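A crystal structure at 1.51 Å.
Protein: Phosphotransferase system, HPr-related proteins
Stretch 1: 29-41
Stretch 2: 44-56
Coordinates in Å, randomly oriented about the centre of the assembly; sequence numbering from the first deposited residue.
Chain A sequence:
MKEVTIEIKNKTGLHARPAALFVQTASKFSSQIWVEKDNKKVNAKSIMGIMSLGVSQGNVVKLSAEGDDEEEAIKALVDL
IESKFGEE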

# COMPACT_ATOMS: atom_id res chain seq x y z
N PHE A 29 -8.10 7.62 -4.38
CA PHE A 29 -7.59 8.95 -4.04
C PHE A 29 -6.85 9.64 -5.18
O PHE A 29 -6.30 8.98 -6.07
CB PHE A 29 -6.71 8.85 -2.79
CG PHE A 29 -7.43 8.30 -1.59
CD1 PHE A 29 -8.10 9.15 -0.73
CD2 PHE A 29 -7.46 6.94 -1.33
CE1 PHE A 29 -8.79 8.67 0.36
CE2 PHE A 29 -8.15 6.43 -0.23
CZ PHE A 29 -8.81 7.30 0.62
N SER A 30 -6.86 10.97 -5.17
CA SER A 30 -6.24 11.73 -6.26
C SER A 30 -4.73 11.84 -6.14
O SER A 30 -4.02 11.98 -7.14
CB SER A 30 -6.84 13.14 -6.34
OG SER A 30 -6.77 13.79 -5.09
N SER A 31 -4.24 11.82 -4.91
CA SER A 31 -2.81 11.88 -4.65
C SER A 31 -2.02 10.85 -5.45
O SER A 31 -2.51 9.76 -5.76
CB SER A 31 -2.54 11.61 -3.17
OG SER A 31 -2.93 12.72 -2.38
N GLN A 32 -0.77 11.19 -5.74
CA GLN A 32 0.20 10.19 -6.13
C GLN A 32 0.57 9.41 -4.88
O GLN A 32 0.79 10.00 -3.82
CB GLN A 32 1.44 10.87 -6.70
CG GLN A 32 1.26 11.31 -8.13
CD GLN A 32 2.56 11.73 -8.74
OE1 GLN A 32 3.13 11.02 -9.58
NE2 GLN A 32 3.08 12.86 -8.29
N ILE A 33 0.59 8.09 -4.98
CA ILE A 33 0.87 7.23 -3.84
C ILE A 33 1.94 6.20 -4.17
O ILE A 33 1.93 5.61 -5.26
CB ILE A 33 -0.38 6.48 -3.33
CG1 ILE A 33 -1.58 7.42 -3.18
CG2 ILE A 33 -0.08 5.80 -2.00
CD1 ILE A 33 -2.88 6.68 -2.99
N TRP A 34 2.86 5.98 -3.23
CA TRP A 34 3.98 5.08 -3.44
C TRP A 34 4.06 4.04 -2.32
O TRP A 34 3.62 4.28 -1.19
CB TRP A 34 5.29 5.85 -3.49
CG TRP A 34 5.41 6.83 -4.62
CD1 TRP A 34 5.92 6.58 -5.87
CD2 TRP A 34 5.06 8.22 -4.60
NE1 TRP A 34 5.90 7.73 -6.62
CE2 TRP A 34 5.37 8.75 -5.87
CE3 TRP A 34 4.52 9.07 -3.63
CZ2 TRP A 34 5.15 10.09 -6.19
CZ3 TRP A 34 4.31 10.41 -3.96
CH2 TRP A 34 4.61 10.90 -5.23
N VAL A 35 4.63 2.89 -2.67
CA VAL A 35 4.92 1.82 -1.74
C VAL A 35 6.40 1.46 -1.89
O VAL A 35 6.87 1.20 -2.99
CB VAL A 35 4.04 0.61 -2.05
CG1 VAL A 35 4.60 -0.65 -1.42
CG2 VAL A 35 2.65 0.88 -1.56
N GLU A 36 7.13 1.48 -0.79
CA GLU A 36 8.56 1.20 -0.82
C GLU A 36 8.91 0.00 0.06
O GLU A 36 8.40 -0.13 1.16
CB GLU A 36 9.36 2.42 -0.36
CG GLU A 36 10.83 2.11 -0.14
CD GLU A 36 11.66 3.35 0.12
OE1 GLU A 36 11.11 4.47 0.09
OE2 GLU A 36 12.88 3.19 0.35
N LYS A 37 9.78 -0.86 -0.46
CA LYS A 37 10.40 -1.90 0.35
C LYS A 37 11.87 -1.98 -0.02
O LYS A 37 12.21 -2.11 -1.19
CB LYS A 37 9.75 -3.27 0.15
CG LYS A 37 10.44 -4.35 0.99
CD LYS A 37 9.78 -5.72 0.88
CE LYS A 37 10.42 -6.58 -0.18
NZ LYS A 37 10.19 -8.04 0.07
N ASP A 38 12.72 -1.89 0.99
CA ASP A 38 14.16 -2.02 0.80
C ASP A 38 14.64 -1.31 -0.47
O ASP A 38 15.11 -1.93 -1.41
CB ASP A 38 14.56 -3.50 0.76
CG ASP A 38 14.30 -4.20 2.09
OD1 ASP A 38 13.83 -3.54 3.05
OD2 ASP A 38 14.59 -5.41 2.18
N ASN A 39 14.49 0.01 -0.46
CA ASN A 39 15.02 0.89 -1.51
C ASN A 39 14.33 0.82 -2.88
O ASN A 39 14.61 1.64 -3.76
CB ASN A 39 16.55 0.76 -1.64
CG ASN A 39 16.99 -0.39 -2.53
OD1 ASN A 39 16.23 -0.88 -3.37
ND2 ASN A 39 18.24 -0.83 -2.37
N LYS A 40 13.44 -0.16 -3.06
CA LYS A 40 12.62 -0.20 -4.26
C LYS A 40 11.29 0.47 -3.99
O LYS A 40 10.61 0.16 -3.00
CB LYS A 40 12.38 -1.63 -4.74
N LYS A 41 10.92 1.37 -4.89
CA LYS A 41 9.68 2.15 -4.76
C LYS A 41 8.79 2.01 -5.99
O LYS A 41 9.26 2.11 -7.13
CB LYS A 41 10.03 3.62 -4.54
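Stretch 2 44-56: AKSIMGIMSLGVS

Stretch 2 begins as a short loop pinned to the strand of stretch 1, then becomes a helix, 47-53, that runs nearly parallel to strand 32-37: the N-to-C directions differ by 13° and the axes come within 9.5 Å. The strand alternates in the usual way, and Ile 33, Val 35 and Lys 37 point toward stretch 2 while Gln 32, Trp 34 and Glu 36 point away.

At the near end the backbones almost touch, with Trp 34 CA and Ala 44 CA 4.9 Å apart. Ala 44 N donates to Ile 33 O at 2.8 Å, almost perfectly straight at 179°. That closeness suits a small side chain: the methyl of Ala 44 fits between two branched neighbours, CB lying 3.8 Å from Ile 33 CG2 and 3.9 Å from Val 35 CG2. Lys 45 then sends an extended side chain back along the start of stretch 1, where its NZ donates to Phe 29 O and Ser 31 O, each at 2.8 Å, tying down the loop before the strand.

Ser 46 caps the helix, its OG accepting from Gly 49 N at 3.1 Å. Of the helical residues, Ile 50 and Leu 53 reach the strand. Ile 50 CD1 makes a looser contact with Val 35 CG2, at 4.4 Å. Leu 53 is the main bump: its CD1 lies 3.7 Å from Val 35 CG1 and 3.4 Å from Lys 37 CB, while CD2 sits 3.7 Å from Lys 40 CB. The hollow it fills is thus lined partly by residues at the two ends of the type I' turn, Lys 37 to Lys 40. Beyond Leu 53 the helix stops at Gly 54, whose positive phi favours glycine, and Lys 37 NZ closes this end by donating to Gly 54 O at 2.8 Å.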

# COMPACT_ATOMS: atom_id res chain seq x y z
N ALA A 44 1.59 2.92 -6.09
CA ALA A 44 0.65 2.05 -5.38
C ALA A 44 -0.61 1.75 -6.18
O ALA A 44 -1.37 0.84 -5.84
CB ALA A 44 0.28 2.66 -4.03
N LYS A 45 -0.83 2.53 -7.23
CA LYS A 45 -1.97 2.35 -8.13
C LYS A 45 -1.61 1.41 -9.28
O LYS A 45 -2.44 1.16 -10.16
CB LYS A 45 -2.44 3.70 -8.68
CG LYS A 45 -2.96 4.67 -7.61
CD LYS A 45 -3.19 6.07 -8.16
CE LYS A 45 -3.63 7.02 -7.05
NZ LYS A 45 -4.05 8.35 -7.56
N SER A 46 -0.38 0.89 -9.28
CA SER A 46 0.09 -0.02 -10.33
C SER A 46 0.26 -1.46 -9.85
O SER A 46 1.14 -1.75 -9.02
CB SER A 46 1.39 0.48 -10.96
OG SER A 46 2.04 -0.54 -11.71
N ILE A 47 -0.59 -2.35 -10.36
CA ILE A 47 -0.56 -3.75 -10.00
C ILE A 47 0.76 -4.42 -10.41
O ILE A 47 1.29 -5.25 -9.69
CB ILE A 47 -1.75 -4.53 -10.61
CG1 ILE A 47 -1.92 -5.88 -9.91
CG2 ILE A 47 -1.57 -4.70 -12.11
CD1 ILE A 47 -1.99 -5.79 -8.40
N MET A 48 1.29 -4.05 -11.58
CA MET A 48 2.59 -4.58 -11.99
C MET A 48 3.68 -4.16 -11.00
O MET A 48 4.55 -4.95 -10.63
CB MET A 48 2.94 -4.13 -13.41
CG MET A 48 4.30 -4.64 -13.91
SD MET A 48 4.73 -4.03 -15.56
CE MET A 48 6.23 -4.95 -15.85
N GLY A 49 3.61 -2.90 -10.56
CA GLY A 49 4.55 -2.37 -9.59
C GLY A 49 4.46 -3.09 -8.26
O GLY A 49 5.47 -3.52 -7.71
N ILE A 50 3.25 -3.21 -7.73
CA ILE A 50 3.03 -3.98 -6.51
C ILE A 50 3.64 -5.38 -6.63
O ILE A 50 4.39 -5.81 -5.76
CB ILE A 50 1.52 -4.05 -6.17
CG1 ILE A 50 0.97 -2.64 -5.92
CG2 ILE A 50 1.28 -4.93 -4.94
CD1 ILE A 50 1.62 -1.93 -4.74
N MET A 51 3.34 -6.06 -7.73
CA MET A 51 3.89 -7.39 -7.97
C MET A 51 5.41 -7.39 -7.94
O MET A 51 6.03 -8.23 -7.28
CB MET A 51 3.43 -7.93 -9.32
CG MET A 51 1.93 -8.09 -9.45
SD MET A 51 1.33 -9.51 -8.53
CE MET A 51 1.37 -8.92 -6.84
N SER A 52 5.99 -6.43 -8.66
CA SER A 52 7.45 -6.29 -8.74
C SER A 52 8.05 -6.16 -7.35
O SER A 52 9.13 -6.68 -7.07
CB SER A 52 7.82 -5.05 -9.55
OG SER A 52 7.93 -3.91 -8.71
N LEU A 53 7.34 -5.47 -6.47
CA LEU A 53 7.85 -5.18 -5.15
C LEU A 53 8.03 -6.44 -4.28
O LEU A 53 8.92 -6.49 -3.44
CB LEU A 53 6.94 -4.15 -4.48
CG LEU A 53 7.58 -3.04 -3.65
CD1 LEU A 53 7.25 -3.18 -2.19
CD2 LEU A 53 9.09 -2.95 -3.86
N GLY A 54 7.19 -7.45 -4.50
CA GLY A 54 7.30 -8.71 -3.78
C GLY A 54 7.18 -8.55 -2.28
O GLY A 54 8.10 -8.87 -1.52
N VAL A 55 6.04 -8.02 -1.85
CA VAL A 55 5.77 -7.83 -0.43
C VAL A 55 5.07 -9.04 0.16
O VAL A 55 3.95 -9.38 -0.25
CB VAL A 55 4.88 -6.60 -0.19
CG1 VAL A 55 4.67 -6.40 1.31
CG2 VAL A 55 5.50 -5.37 -0.83
N SER A 56 5.72 -9.69 1.12
CA SER A 56 5.15 -10.87 1.76
C SER A 56 4.81 -10.58 3.22
O SER A 56 5.15 -9.52 3.75
CB SER A 56 6.11 -12.06 1.66
OG SER A 56 7.41 -11.72 2.13